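Local coordinates for uracil-DNA glycosylase (PDB 5X3G), which belongs to the uracil-DNA glycosylase family, single-chain alpha/beta proteins built round a four-stranded parallel sheet with packed helices, at residues His12-Leu17 and Ala34-Glu39; Ala91-Arg96 and Glu157-Ser162; Lys121-Ala126 and Asp250-Arg255; Lys192-Phe197 and Pro202-Phe207; Pro224-Glu229 and Trp243-Pro248. All coordinates share one frame; numbering follows the deposited sequence.

Contact 1: His12-Leu17 and Ala34-Glu39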
# COMPACT_ATOMS: atom_id res chain seq x y z
N HIS A 12 -5.38 -15.13 21.48
CA HIS A 12 -5.42 -16.35 20.67
C HIS A 12 -6.07 -16.08 19.32
O HIS A 12 -5.58 -16.54 18.28
CB HIS A 12 -6.17 -17.45 21.43
CG HIS A 12 -5.95 -18.83 20.88
ND1 HIS A 12 -6.86 -19.45 20.05
CD2 HIS A 12 -4.94 -19.70 21.05
CE1 HIS A 12 -6.41 -20.65 19.73
NE2 HIS A 12 -5.24 -20.83 20.32
N GLN A 13 -7.16 -15.31 19.31
CA GLN A 13 -7.83 -14.98 18.06
C GLN A 13 -6.96 -14.12 17.16
O GLN A 13 -7.03 -14.24 15.93
CB GLN A 13 -9.15 -14.26 18.34
CG GLN A 13 -10.13 -15.05 19.20
CD GLN A 13 -11.48 -14.37 19.29
OE1 GLN A 13 -11.98 -13.83 18.31
NE2 GLN A 13 -12.07 -14.39 20.48
N LEU A 14 -6.15 -13.23 17.74
CA LEU A 14 -5.31 -12.36 16.92
C LEU A 14 -4.14 -13.13 16.32
O LEU A 14 -3.77 -12.91 15.16
CB LEU A 14 -4.80 -11.17 17.73
CG LEU A 14 -5.88 -10.21 18.24
CD1 LEU A 14 -5.25 -9.04 18.99
CD2 LEU A 14 -6.74 -9.72 17.09
N GLN A 15 -3.54 -14.05 17.09
CA GLN A 15 -2.55 -14.95 16.51
C GLN A 15 -3.17 -15.78 15.40
O GLN A 15 -2.53 -16.01 14.36
CB GLN A 15 -1.95 -15.83 17.61
CG GLN A 15 -1.16 -15.05 18.66
CD GLN A 15 -0.78 -15.90 19.86
OE1 GLN A 15 -1.58 -16.71 20.34
NE2 GLN A 15 0.43 -15.71 20.35
N GLU A 16 -4.42 -16.22 15.58
CA GLU A 16 -5.12 -16.89 14.50
C GLU A 16 -5.26 -15.99 13.28
O GLU A 16 -5.03 -16.43 12.15
CB GLU A 16 -6.50 -17.36 14.96
CG GLU A 16 -7.28 -18.08 13.88
CD GLU A 16 -8.73 -18.33 14.24
OE1 GLU A 16 -9.35 -19.22 13.61
OE2 GLU A 16 -9.25 -17.65 15.15
N LEU A 17 -5.64 -14.73 13.49
CA LEU A 17 -5.79 -13.80 12.37
C LEU A 17 -4.48 -13.62 11.62
O LEU A 17 -4.47 -13.56 10.38
CB LEU A 17 -6.30 -12.45 12.87
CG LEU A 17 -6.42 -11.34 11.83
CD1 LEU A 17 -7.49 -11.65 10.80
CD2 LEU A 17 -6.68 -10.00 12.51
N ALA A 34 -0.21 -3.34 18.49
CA ALA A 34 -0.98 -2.44 17.64
C ALA A 34 -2.44 -2.87 17.54
O ALA A 34 -3.35 -2.10 17.86
CB ALA A 34 -0.34 -2.37 16.25
N LEU A 35 -2.67 -4.12 17.13
CA LEU A 35 -4.03 -4.63 17.01
C LEU A 35 -4.78 -4.58 18.34
O LEU A 35 -6.00 -4.39 18.35
CB LEU A 35 -4.01 -6.06 16.48
CG LEU A 35 -3.68 -6.20 14.99
CD1 LEU A 35 -3.46 -7.66 14.62
CD2 LEU A 35 -4.79 -5.57 14.16
N MSE A 36 -4.08 -4.73 19.45
CA MSE A 36 -4.75 -4.74 20.75
C MSE A 36 -5.21 -3.34 21.17
O MSE A 36 -5.84 -3.19 22.22
CB MSE A 36 -3.84 -5.34 21.82
CG MSE A 36 -3.75 -6.86 21.76
SE MSE A 36 -2.74 -7.64 23.23
CE MSE A 36 -0.93 -7.24 22.65
N THR A 37 -4.90 -2.33 20.36
CA THR A 37 -5.43 -1.00 20.62
C THR A 37 -6.84 -0.82 20.08
O THR A 37 -7.52 0.15 20.46
CB THR A 37 -4.51 0.07 20.02
OG1 THR A 37 -4.53 -0.02 18.59
CG2 THR A 37 -3.07 -0.12 20.51
N LEU A 38 -7.31 -1.72 19.21
CA LEU A 38 -8.68 -1.67 18.75
C LEU A 38 -9.64 -2.06 19.87
O LEU A 38 -9.36 -2.97 20.66
CB LEU A 38 -8.88 -2.59 17.54
CG LEU A 38 -8.04 -2.29 16.30
CD1 LEU A 38 -7.86 -3.53 15.44
CD2 LEU A 38 -8.66 -1.16 15.50
N GLU A 39 -10.77 -1.36 19.93
CA GLU A 39 -11.76 -1.56 20.97
C GLU A 39 -12.34 -2.97 20.84
O GLU A 39 -12.48 -3.48 19.73
CB GLU A 39 -12.85 -0.48 20.87
CG GLU A 39 -13.86 -0.42 22.00
CD GLU A 39 -14.98 -1.42 21.85
OE1 GLU A 39 -15.23 -1.84 20.70
OE2 GLU A 39 -15.61 -1.78 22.86

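Contact 2: Ala91-Arg96 and Glu157-Ser162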
# COMPACT_ATOMS: atom_id res chain seq x y z
N ALA A 91 -2.14 -1.18 0.43
CA ALA A 91 -2.26 0.18 -0.05
C ALA A 91 -1.86 0.25 -1.52
O ALA A 91 -1.00 -0.50 -1.99
CB ALA A 91 -1.39 1.12 0.78
N PHE A 92 -2.55 1.12 -2.27
CA PHE A 92 -2.18 1.49 -3.63
C PHE A 92 -2.45 0.39 -4.66
O PHE A 92 -2.78 0.71 -5.81
CB PHE A 92 -0.71 1.90 -3.69
CG PHE A 92 -0.39 2.83 -4.83
CD1 PHE A 92 -1.25 3.86 -5.14
CD2 PHE A 92 0.76 2.67 -5.57
CE1 PHE A 92 -0.97 4.72 -6.18
CE2 PHE A 92 1.05 3.52 -6.62
CZ PHE A 92 0.18 4.55 -6.92
N ILE A 93 -2.33 -0.88 -4.28
CA ILE A 93 -2.49 -1.97 -5.23
C ILE A 93 -3.98 -2.25 -5.42
O ILE A 93 -4.67 -2.68 -4.49
CB ILE A 93 -1.76 -3.24 -4.76
CG1 ILE A 93 -0.29 -2.93 -4.48
CG2 ILE A 93 -1.86 -4.32 -5.81
CD1 ILE A 93 0.47 -2.43 -5.69
N ASP A 94 -4.46 -2.03 -6.64
CA ASP A 94 -5.87 -2.25 -6.97
C ASP A 94 -6.05 -3.67 -7.49
O ASP A 94 -5.53 -4.02 -8.56
CB ASP A 94 -6.35 -1.22 -7.99
CG ASP A 94 -7.86 -1.22 -8.16
OD1 ASP A 94 -8.46 -2.31 -8.23
OD2 ASP A 94 -8.45 -0.12 -8.20
N GLY A 95 -6.83 -4.47 -6.76
CA GLY A 95 -7.05 -5.86 -7.12
C GLY A 95 -7.83 -6.08 -8.40
O GLY A 95 -7.90 -7.22 -8.87
N ARG A 96 -8.44 -5.03 -8.97
CA ARG A 96 -9.07 -5.18 -10.28
C ARG A 96 -8.04 -5.39 -11.37
O ARG A 96 -8.31 -6.10 -12.35
CB ARG A 96 -9.92 -3.96 -10.62
CG ARG A 96 -11.26 -3.92 -9.95
CD ARG A 96 -12.10 -2.76 -10.47
NE ARG A 96 -12.34 -2.87 -11.90
CZ ARG A 96 -13.30 -3.61 -12.45
NH1 ARG A 96 -14.12 -4.31 -11.68
NH2 ARG A 96 -13.44 -3.66 -13.77
N GLU A 157 4.83 -7.37 -5.75
CA GLU A 157 6.00 -8.13 -5.31
C GLU A 157 7.27 -7.29 -5.39
O GLU A 157 8.16 -7.42 -4.55
CB GLU A 157 6.14 -9.40 -6.15
CG GLU A 157 5.09 -10.45 -5.88
CD GLU A 157 5.16 -11.61 -6.86
OE1 GLU A 157 5.71 -11.42 -7.97
OE2 GLU A 157 4.66 -12.70 -6.53
N ASN A 158 7.38 -6.44 -6.41
CA ASN A 158 8.56 -5.59 -6.53
C ASN A 158 8.56 -4.48 -5.49
O ASN A 158 9.64 -4.09 -5.01
CB ASN A 158 8.64 -4.99 -7.94
CG ASN A 158 9.04 -6.01 -8.98
OD1 ASN A 158 9.49 -7.11 -8.66
ND2 ASN A 158 8.90 -5.64 -10.25
N PHE A 159 7.39 -3.94 -5.14
CA PHE A 159 7.31 -3.07 -3.97
C PHE A 159 7.89 -3.75 -2.75
O PHE A 159 8.70 -3.17 -2.02
CB PHE A 159 5.85 -2.67 -3.69
CG PHE A 159 5.40 -1.44 -4.40
CD1 PHE A 159 5.97 -0.21 -4.12
CD2 PHE A 159 4.37 -1.50 -5.32
CE1 PHE A 159 5.54 0.94 -4.76
CE2 PHE A 159 3.93 -0.36 -5.97
CZ PHE A 159 4.52 0.86 -5.69
N GLU A 160 7.50 -5.01 -2.52
CA GLU A 160 7.98 -5.71 -1.33
C GLU A 160 9.47 -6.03 -1.43
O GLU A 160 10.17 -5.99 -0.41
CB GLU A 160 7.16 -6.97 -1.10
CG GLU A 160 5.72 -6.66 -0.72
CD GLU A 160 4.87 -7.89 -0.51
OE1 GLU A 160 4.98 -8.83 -1.33
OE2 GLU A 160 4.09 -7.92 0.46
N ARG A 161 9.97 -6.33 -2.63
CA ARG A 161 11.41 -6.53 -2.80
C ARG A 161 12.20 -5.30 -2.40
O ARG A 161 13.31 -5.41 -1.87
CB ARG A 161 11.73 -6.91 -4.25
CG ARG A 161 11.39 -8.33 -4.65
CD ARG A 161 11.94 -8.62 -6.04
NE ARG A 161 11.86 -10.03 -6.40
CZ ARG A 161 10.82 -10.59 -6.99
NH1 ARG A 161 9.75 -9.86 -7.28
NH2 ARG A 161 10.84 -11.88 -7.30
N SER A 162 11.64 -4.11 -2.66
CA SER A 162 12.26 -2.86 -2.28
C SER A 162 11.99 -2.47 -0.84
O SER A 162 12.35 -1.37 -0.42
CB SER A 162 11.80 -1.75 -3.23
OG SER A 162 12.22 -2.02 -4.56

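Contact 3: Lys121-Ala126 and Asp250-Arg255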
# COMPACT_ATOMS: atom_id res chain seq x y z
N LYS A 121 3.15 5.17 -15.60
CA LYS A 121 3.81 6.05 -16.57
C LYS A 121 5.04 6.72 -15.96
O LYS A 121 6.08 6.83 -16.61
CB LYS A 121 2.83 7.10 -17.08
CG LYS A 121 1.75 6.56 -17.99
CD LYS A 121 0.83 7.68 -18.46
CE LYS A 121 -0.33 7.15 -19.28
NZ LYS A 121 -1.19 8.26 -19.76
N MSE A 122 4.93 7.19 -14.71
CA MSE A 122 6.03 7.81 -13.98
C MSE A 122 7.22 6.85 -13.91
O MSE A 122 8.36 7.25 -14.16
CB MSE A 122 5.59 8.21 -12.56
CG MSE A 122 6.66 8.87 -11.67
SE MSE A 122 8.02 7.65 -10.94
CE MSE A 122 6.88 6.56 -9.79
N ALA A 123 6.95 5.59 -13.57
CA ALA A 123 8.03 4.61 -13.47
C ALA A 123 8.66 4.34 -14.83
O ALA A 123 9.88 4.17 -14.94
CB ALA A 123 7.52 3.32 -12.84
N LEU A 124 7.84 4.30 -15.89
CA LEU A 124 8.38 4.14 -17.23
C LEU A 124 9.27 5.31 -17.62
O LEU A 124 10.25 5.12 -18.35
CB LEU A 124 7.24 3.97 -18.24
CG LEU A 124 6.49 2.65 -18.22
CD1 LEU A 124 5.30 2.70 -19.17
CD2 LEU A 124 7.43 1.49 -18.56
N VAL A 125 8.95 6.52 -17.16
CA VAL A 125 9.82 7.66 -17.45
C VAL A 125 11.11 7.57 -16.64
O VAL A 125 12.21 7.72 -17.18
CB VAL A 125 9.08 8.98 -17.17
CG1 VAL A 125 10.04 10.16 -17.27
CG2 VAL A 125 7.91 9.14 -18.12
N ALA A 126 10.99 7.31 -15.33
CA ALA A 126 12.14 7.36 -14.44
C ALA A 126 13.18 6.31 -14.79
O ALA A 126 14.37 6.49 -14.51
CB ALA A 126 11.69 7.20 -12.99
N ASP A 250 13.17 0.51 -9.48
CA ASP A 250 12.84 -0.06 -10.79
C ASP A 250 11.70 -1.06 -10.67
O ASP A 250 11.83 -2.25 -10.97
CB ASP A 250 14.06 -0.70 -11.45
CG ASP A 250 13.92 -0.80 -12.96
OD1 ASP A 250 12.82 -0.51 -13.49
OD2 ASP A 250 14.91 -1.16 -13.63
N LEU A 251 10.56 -0.55 -10.21
CA LEU A 251 9.43 -1.39 -9.83
C LEU A 251 8.81 -2.13 -11.01
O LEU A 251 8.11 -3.12 -10.80
CB LEU A 251 8.36 -0.53 -9.14
CG LEU A 251 8.81 0.06 -7.81
CD1 LEU A 251 7.91 1.22 -7.39
CD2 LEU A 251 8.83 -1.02 -6.73
N LEU A 252 9.06 -1.69 -12.24
CA LEU A 252 8.50 -2.34 -13.41
C LEU A 252 9.44 -3.37 -14.03
O LEU A 252 9.06 -4.02 -15.01
CB LEU A 252 8.10 -1.30 -14.46
CG LEU A 252 7.03 -0.30 -14.03
CD1 LEU A 252 6.65 0.60 -15.17
CD2 LEU A 252 5.79 -1.01 -13.49
N LEU A 253 10.64 -3.54 -13.49
CA LEU A 253 11.55 -4.56 -13.99
C LEU A 253 11.13 -5.93 -13.49
O LEU A 253 10.93 -6.13 -12.28
CB LEU A 253 12.98 -4.25 -13.55
CG LEU A 253 14.06 -5.26 -13.93
CD1 LEU A 253 14.38 -5.19 -15.41
CD2 LEU A 253 15.32 -5.06 -13.09
N LYS A 254 10.99 -6.88 -14.41
CA LYS A 254 10.62 -8.24 -14.04
C LYS A 254 11.80 -8.95 -13.39
O LYS A 254 12.89 -9.03 -13.98
CB LYS A 254 10.15 -9.02 -15.27
N ARG A 255 11.59 -9.45 -12.18
CA ARG A 255 12.64 -10.18 -11.47
C ARG A 255 12.54 -11.68 -11.73
O ARG A 255 11.45 -12.24 -11.77
CB ARG A 255 12.57 -9.90 -9.96
CG ARG A 255 13.40 -8.72 -9.50
CD ARG A 255 12.79 -7.39 -9.92
NE ARG A 255 13.63 -6.26 -9.53
CZ ARG A 255 13.23 -4.99 -9.54
NH1 ARG A 255 12.00 -4.68 -9.90
NH2 ARG A 255 14.07 -4.03 -9.17

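Contact 4: Lys192-Phe197 and Pro202-Phe207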
# COMPACT_ATOMS: atom_id res chain seq x y z
N LYS A 192 0.69 2.85 17.28
CA LYS A 192 1.46 1.80 17.94
C LYS A 192 2.40 1.10 16.96
O LYS A 192 3.54 0.76 17.32
CB LYS A 192 0.52 0.80 18.60
CG LYS A 192 1.23 -0.19 19.50
CD LYS A 192 1.90 0.54 20.64
CE LYS A 192 2.69 -0.41 21.52
NZ LYS A 192 3.26 0.28 22.70
N LEU A 193 1.94 0.87 15.73
CA LEU A 193 2.78 0.21 14.74
C LEU A 193 4.01 1.05 14.40
O LEU A 193 5.11 0.52 14.26
CB LEU A 193 1.97 -0.09 13.48
CG LEU A 193 2.56 -1.12 12.52
CD1 LEU A 193 2.35 -2.52 13.05
CD2 LEU A 193 1.94 -0.98 11.14
N LEU A 194 3.84 2.37 14.27
CA LEU A 194 4.98 3.24 14.00
C LEU A 194 5.89 3.35 15.21
O LEU A 194 7.12 3.43 15.06
CB LEU A 194 4.49 4.62 13.55
CG LEU A 194 3.76 4.65 12.22
CD1 LEU A 194 3.45 6.08 11.82
CD2 LEU A 194 4.58 3.96 11.15
N GLU A 195 5.31 3.37 16.41
CA GLU A 195 6.12 3.23 17.62
C GLU A 195 7.02 1.99 17.54
O GLU A 195 8.21 2.06 17.85
CB GLU A 195 5.21 3.15 18.85
CG GLU A 195 5.87 2.60 20.10
CD GLU A 195 5.05 2.85 21.35
OE1 GLU A 195 4.00 3.52 21.25
OE2 GLU A 195 5.45 2.37 22.43
N GLY A 196 6.46 0.87 17.09
CA GLY A 196 7.23 -0.36 16.98
C GLY A 196 8.33 -0.32 15.94
O GLY A 196 9.30 -1.08 16.06
N PHE A 197 8.21 0.54 14.93
CA PHE A 197 9.21 0.65 13.88
C PHE A 197 10.29 1.68 14.19
O PHE A 197 11.17 1.90 13.35
CB PHE A 197 8.55 1.01 12.55
CG PHE A 197 7.94 -0.15 11.83
CD1 PHE A 197 8.73 -1.15 11.30
CD2 PHE A 197 6.56 -0.23 11.68
CE1 PHE A 197 8.16 -2.22 10.64
CE2 PHE A 197 5.99 -1.29 11.01
CZ PHE A 197 6.79 -2.29 10.49
N PRO A 202 12.28 3.06 9.24
CA PRO A 202 11.89 3.13 7.83
C PRO A 202 11.36 4.51 7.49
O PRO A 202 10.89 5.26 8.35
CB PRO A 202 10.80 2.06 7.71
CG PRO A 202 10.18 2.04 9.05
CD PRO A 202 11.28 2.32 10.03
N THR A 203 11.45 4.85 6.21
CA THR A 203 11.04 6.16 5.73
C THR A 203 9.57 6.14 5.31
O THR A 203 9.15 5.27 4.55
CB THR A 203 11.92 6.61 4.57
OG1 THR A 203 13.25 6.84 5.05
CG2 THR A 203 11.38 7.89 3.96
N LEU A 204 8.80 7.10 5.82
CA LEU A 204 7.40 7.21 5.45
C LEU A 204 7.27 7.90 4.09
O LEU A 204 7.80 9.00 3.89
CB LEU A 204 6.62 8.00 6.50
CG LEU A 204 6.76 7.59 7.97
CD1 LEU A 204 5.85 8.44 8.85
CD2 LEU A 204 6.49 6.10 8.17
N ILE A 205 6.57 7.26 3.16
CA ILE A 205 6.26 7.85 1.86
C ILE A 205 4.84 8.38 1.93
O ILE A 205 3.89 7.60 2.08
CB ILE A 205 6.43 6.83 0.72
CG1 ILE A 205 7.87 6.32 0.67
CG2 ILE A 205 6.02 7.46 -0.61
CD1 ILE A 205 8.05 5.12 -0.21
N LEU A 206 4.69 9.69 1.81
CA LEU A 206 3.43 10.37 2.11
C LEU A 206 2.91 11.04 0.84
O LEU A 206 3.39 12.10 0.45
CB LEU A 206 3.63 11.38 3.24
CG LEU A 206 4.27 10.78 4.50
CD1 LEU A 206 4.77 11.87 5.43
CD2 LEU A 206 3.29 9.85 5.21
N PHE A 207 1.93 10.40 0.21
CA PHE A 207 1.31 10.93 -1.01
C PHE A 207 0.28 11.99 -0.63
O PHE A 207 -0.73 11.68 0.00
CB PHE A 207 0.65 9.81 -1.81
CG PHE A 207 1.61 9.01 -2.63
CD1 PHE A 207 2.78 9.57 -3.12
CD2 PHE A 207 1.33 7.68 -2.93
CE1 PHE A 207 3.65 8.83 -3.88
CE2 PHE A 207 2.20 6.93 -3.70
CZ PHE A 207 3.37 7.51 -4.17

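Contact 5: Pro224-Glu229 and Trp243-Pro248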
# COMPACT_ATOMS: atom_id res chain seq x y z
N PRO A 224 11.93 9.16 9.39
CA PRO A 224 12.14 10.06 8.25
C PRO A 224 10.90 10.09 7.36
O PRO A 224 10.14 9.12 7.30
CB PRO A 224 13.35 9.46 7.53
CG PRO A 224 13.99 8.55 8.53
CD PRO A 224 12.87 8.03 9.37
N GLN A 225 10.71 11.21 6.67
CA GLN A 225 9.52 11.40 5.86
C GLN A 225 9.89 11.97 4.50
O GLN A 225 10.78 12.81 4.38
CB GLN A 225 8.51 12.32 6.56
CG GLN A 225 8.04 11.81 7.92
CD GLN A 225 7.03 12.74 8.57
OE1 GLN A 225 6.50 13.65 7.93
NE2 GLN A 225 6.77 12.52 9.86
N VAL A 226 9.19 11.49 3.47
CA VAL A 226 9.28 12.01 2.11
C VAL A 226 7.85 12.30 1.65
O VAL A 226 7.04 11.37 1.54
CB VAL A 226 9.97 11.03 1.15
CG1 VAL A 226 10.06 11.62 -0.25
CG2 VAL A 226 11.35 10.68 1.67
N ALA A 227 7.54 13.57 1.41
CA ALA A 227 6.20 14.00 1.03
C ALA A 227 6.17 14.29 -0.47
O ALA A 227 7.02 15.01 -0.99
CB ALA A 227 5.78 15.24 1.82
N LEU A 228 5.17 13.72 -1.15
CA LEU A 228 5.07 13.82 -2.60
C LEU A 228 3.68 14.26 -3.02
O LEU A 228 2.70 14.10 -2.29
CB LEU A 228 5.38 12.48 -3.29
CG LEU A 228 6.79 11.91 -3.25
CD1 LEU A 228 6.70 10.41 -3.09
CD2 LEU A 228 7.54 12.27 -4.52
N GLU A 229 3.62 14.82 -4.22
CA GLU A 229 2.36 14.99 -4.92
C GLU A 229 1.67 13.64 -5.09
O GLU A 229 2.32 12.62 -5.33
CB GLU A 229 2.62 15.63 -6.29
CG GLU A 229 1.44 15.66 -7.24
CD GLU A 229 1.82 16.28 -8.57
OE1 GLU A 229 3.01 16.22 -8.94
OE2 GLU A 229 0.92 16.84 -9.24
N TRP A 243 10.66 10.59 -9.47
CA TRP A 243 11.71 9.89 -10.21
C TRP A 243 12.86 9.50 -9.29
O TRP A 243 13.40 8.40 -9.41
CB TRP A 243 12.26 10.76 -11.33
CG TRP A 243 11.29 11.26 -12.35
CD1 TRP A 243 9.96 10.96 -12.46
CD2 TRP A 243 11.59 12.15 -13.42
NE1 TRP A 243 9.42 11.62 -13.53
CE2 TRP A 243 10.40 12.36 -14.14
CE3 TRP A 243 12.76 12.79 -13.84
CZ2 TRP A 243 10.35 13.19 -15.26
CZ3 TRP A 243 12.70 13.61 -14.95
CH2 TRP A 243 11.51 13.80 -15.65
N GLU A 244 13.25 10.40 -8.39
CA GLU A 244 14.39 10.10 -7.54
C GLU A 244 14.03 9.12 -6.42
O GLU A 244 14.87 8.31 -6.03
CB GLU A 244 14.98 11.38 -6.95
CG GLU A 244 16.23 11.14 -6.12
CD GLU A 244 16.96 12.41 -5.75
OE1 GLU A 244 16.50 13.50 -6.16
OE2 GLU A 244 17.98 12.33 -5.04
N LEU A 245 12.80 9.17 -5.91
CA LEU A 245 12.43 8.22 -4.87
C LEU A 245 12.23 6.81 -5.43
O LEU A 245 12.81 5.84 -4.92
CB LEU A 245 11.17 8.68 -4.14
CG LEU A 245 10.61 7.68 -3.14
CD1 LEU A 245 11.64 7.32 -2.08
CD2 LEU A 245 9.36 8.22 -2.48
N PHE A 246 11.43 6.68 -6.48
CA PHE A 246 11.04 5.37 -6.99
C PHE A 246 11.96 4.83 -8.07
O PHE A 246 11.96 3.62 -8.31
CB PHE A 246 9.61 5.42 -7.52
CG PHE A 246 8.59 5.73 -6.47
CD1 PHE A 246 8.28 4.79 -5.50
CD2 PHE A 246 7.94 6.95 -6.45
CE1 PHE A 246 7.35 5.07 -4.52
CE2 PHE A 246 7.00 7.23 -5.48
CZ PHE A 246 6.71 6.29 -4.51
N GLY A 247 12.72 5.70 -8.73
CA GLY A 247 13.66 5.29 -9.75
C GLY A 247 14.56 4.14 -9.34
O GLY A 247 14.63 3.12 -10.03
N PRO A 248 15.27 4.27 -8.21
CA PRO A 248 16.16 3.18 -7.77
C PRO A 248 15.45 1.87 -7.50
O PRO A 248 16.11 0.83 -7.41
CB PRO A 248 16.79 3.74 -6.49
CG PRO A 248 16.73 5.21 -6.67
CD PRO A 248 15.44 5.47 -7.38

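Contact 1: His12-Leu17 and Ala34-Glu39
Leu14, Leu35 and Met36 share one first-torsion choice, with CG opposite the carbonyl carbon and beside the backbone N (chi1 -64°, -73° and -76°), and this turns Leu14 of helix 11-20 towards the final turn of helix 28-35. The result is a helix-helix contact near the N-terminus of an alpha/beta fold, and it shows how one branched side chain can bridge two neighbours. Leu14 and Leu35 run alongside each other in opposite directions, so that a methyl of one lies near the root of the other: Leu14 CD1 is 4.1 Å from Leu35 CB. Leu14 CD1 also meets the selenomethionine Met36, 3.8 Å from Met36 CG, where the two chains pass at a slant. Helix 40-48 packs against the same helix through Leu43, which touches Leu14, while Phe189 of helix 179-196 covers Leu35. Beyond the apolar patch the chain leaves the helix through a type I turn from Leu35 to Leu38, closed by Leu38 N donating to Leu35 O at 3.1 Å. One residue earlier, Thr37 N donates to Ala34 O at 3.0 Å.

Contact 2: Ala91-Arg96 and Glu157-Ser162
Aromatic packing comes first: the rings of Phe92 and Phe159 meet where the loop following strand 73-77 faces helix 152-161. Their side chains cross at about a right angle, and Phe159 CZ sits at the edge of the Phe92 ring, near its plane, 4.2 Å from Phe92 CD2. Phe92 reaches this place with CG opposite its backbone N (chi1 -155°), and it also packs edge-to-face with Phe119. The aliphatic component is Ile93, whose CD1 terminus slides past the second ring and rests 4.0 Å from Phe159 CD2 and equally far from Phe159 CE2. Polar bonding is confined within each segment or runs to residues outside the two. In the loop, Arg96 N donates to Asp94 OD1 at 2.8 Å, nearly straight (160°) and on the anti lone pair, which closes an Asx turn. Asp94 is further held by a salt bridge from Arg83 and a bond from Ser86. On the helix, Arg161 bonds only weakly to Asn158 OD1. Phe92 O is hydrogen-bonded to Tyr81 OH, of the last residue of the family's GQDPY motif. Loop and helix thus meet through hydrocarbon alone, while the Asx turn and bonds to residues outside the contact satisfy polar groups of the loop and probably help to fix its shape.

Contact 3: Lys121-Ala126 and Asp250-Arg255
The C-terminal tail of this alpha/beta fold lies against helix 114-126 through a type I beta turn, Asp250 to Leu253, whose third residue, Leu252, faces Ala123 and Leu124. One methyl does most of the work. Leu252 CD1 is 3.7 Å from Ala123 CB and 3.6 Å from Leu124 CD2, so it fits between a short side chain and a long one on successive positions of the helix. Leu252 and Leu124 meet at about a right angle; with CG opposite its carbonyl carbon (chi1 -62°), Leu252 brings CD1 beside both CG and CD2 of Leu124. Because Ala123 ends at CB, Leu252 CG also comes in close, and the backbones approach to 7.0 Å between the CA atoms of Ala123 and Leu252. The turn itself is doubly fastened at the carbonyl of Asp250. Leu253 N reaches Asp250 O from one face of its plane at 3.1 Å, and Arg255 NH1 from the opposite face at 2.7 Å, lying above the carbonyl plane and not on a lone pair. Leu253 CB lies over one face of the Arg255 guanidinium, offset toward its rim. Asp250 also pairs with Arg127, just past the helix. The Leu253 N to Asp250 O bond is the i+3 to i bond of a type I beta turn, here joined by a side-chain donor.

Contact 4: Lys192-Phe197 and Pro202-Phe207
Leu194 and Leu204 reach toward each other, tip to tip, where helix 179-196 packs on strand 203-207. Their meeting atoms are CD2 of Leu194 and CD2 of Leu204, 4.1 Å apart. In both residues the side chain leaves the backbone with CG opposite the carbonyl carbon, though neither CB itself is aimed at the partner; the branches beyond it close the distance. Phe197 and Pro202 are set differently. Their side chains cross at about a right angle, with Pro202 CG approaching the aromatic ring obliquely and Pro202 CD lying 3.9 Å from Phe197 CB. Here the backbone takes part as well, since Phe197 O comes to 3.3 Å from Pro202 CD, a close carbon-oxygen approach at the mouth of the short connection between helix and strand. The helix is the connector of a beta-alpha-beta crossover: the chain leaves strand 164-168, passes along helix 179-196 and returns in the parallel strand 203-207, with strand 73-77 lying between the two in the sheet. Leu194 accordingly also touches Ile74 of that middle strand. Charge stays on another side of the helix, where Lys192 NZ and Glu195 OE2 form a salt bridge at 3.0 Å, its hydrogen bond weak. The chemistry implies a helix seated on the sheet by dispersion and shape, with ions kept apart from the buried Leu194-Leu204 and Phe197-Pro202 pairs.

Contact 5: Pro224-Glu229 and Trp243-Pro248
Strand 225-228 passes helix 240-246 with Val226 and Leu245 nearest, 8.5 Å between their CA atoms, and the alternation of the strand turns Val226 and Leu228 to the helix while Ala227 points the other way. This is a helix packed on the outermost strand of a parallel alpha/beta sheet. Leu245 serves both strand residues with one methyl. It meets Val226 tip to tip, Leu245 CD2 lying 4.1 Å from Val226 CG1. Its CG stands opposite the backbone N (chi1 173°), which carries the branches out over the strand. Leu228 crosses Leu245 obliquely and comes in tighter, an approach accompanied by a second torsion of Leu228 (142°) that departs from a staggered value. Leu228 CD1 also reaches Phe246 CE2 at 4.0 Å, and the Phe246 ring in turn packs edge-to-face with Phe119 of helix 114-126. Two details mark the tightest place: Leu245 CD2 is only 3.5 Å from Leu228 CD1, and it also sits 3.8 Å above one face of the Phe246 ring, towards its rim.

All five contacts are closed by apolar side chains, but their settings differ. Contact 2 is the most central, its centre about 6 Å from the centre of the chain, and is the one that brings two aromatic rings together; contact 1, about 21 Å from that centre, joins helices at the far end from contacts 3 and 5. Contacts 1 to 4 are buried, contact 1 despite its distance, whereas contact 5, at an edge strand, is only partly so. Contacts 4 and 5 each press a helix on the sheet and are tied by backbone bonds between their neighbouring strands. Contacts 2 and 3 interlock through Asn158 and Leu251, contacts 3 and 5 through Met122 and Phe246, and contacts 1 and 4 through Ala34 and Lys192.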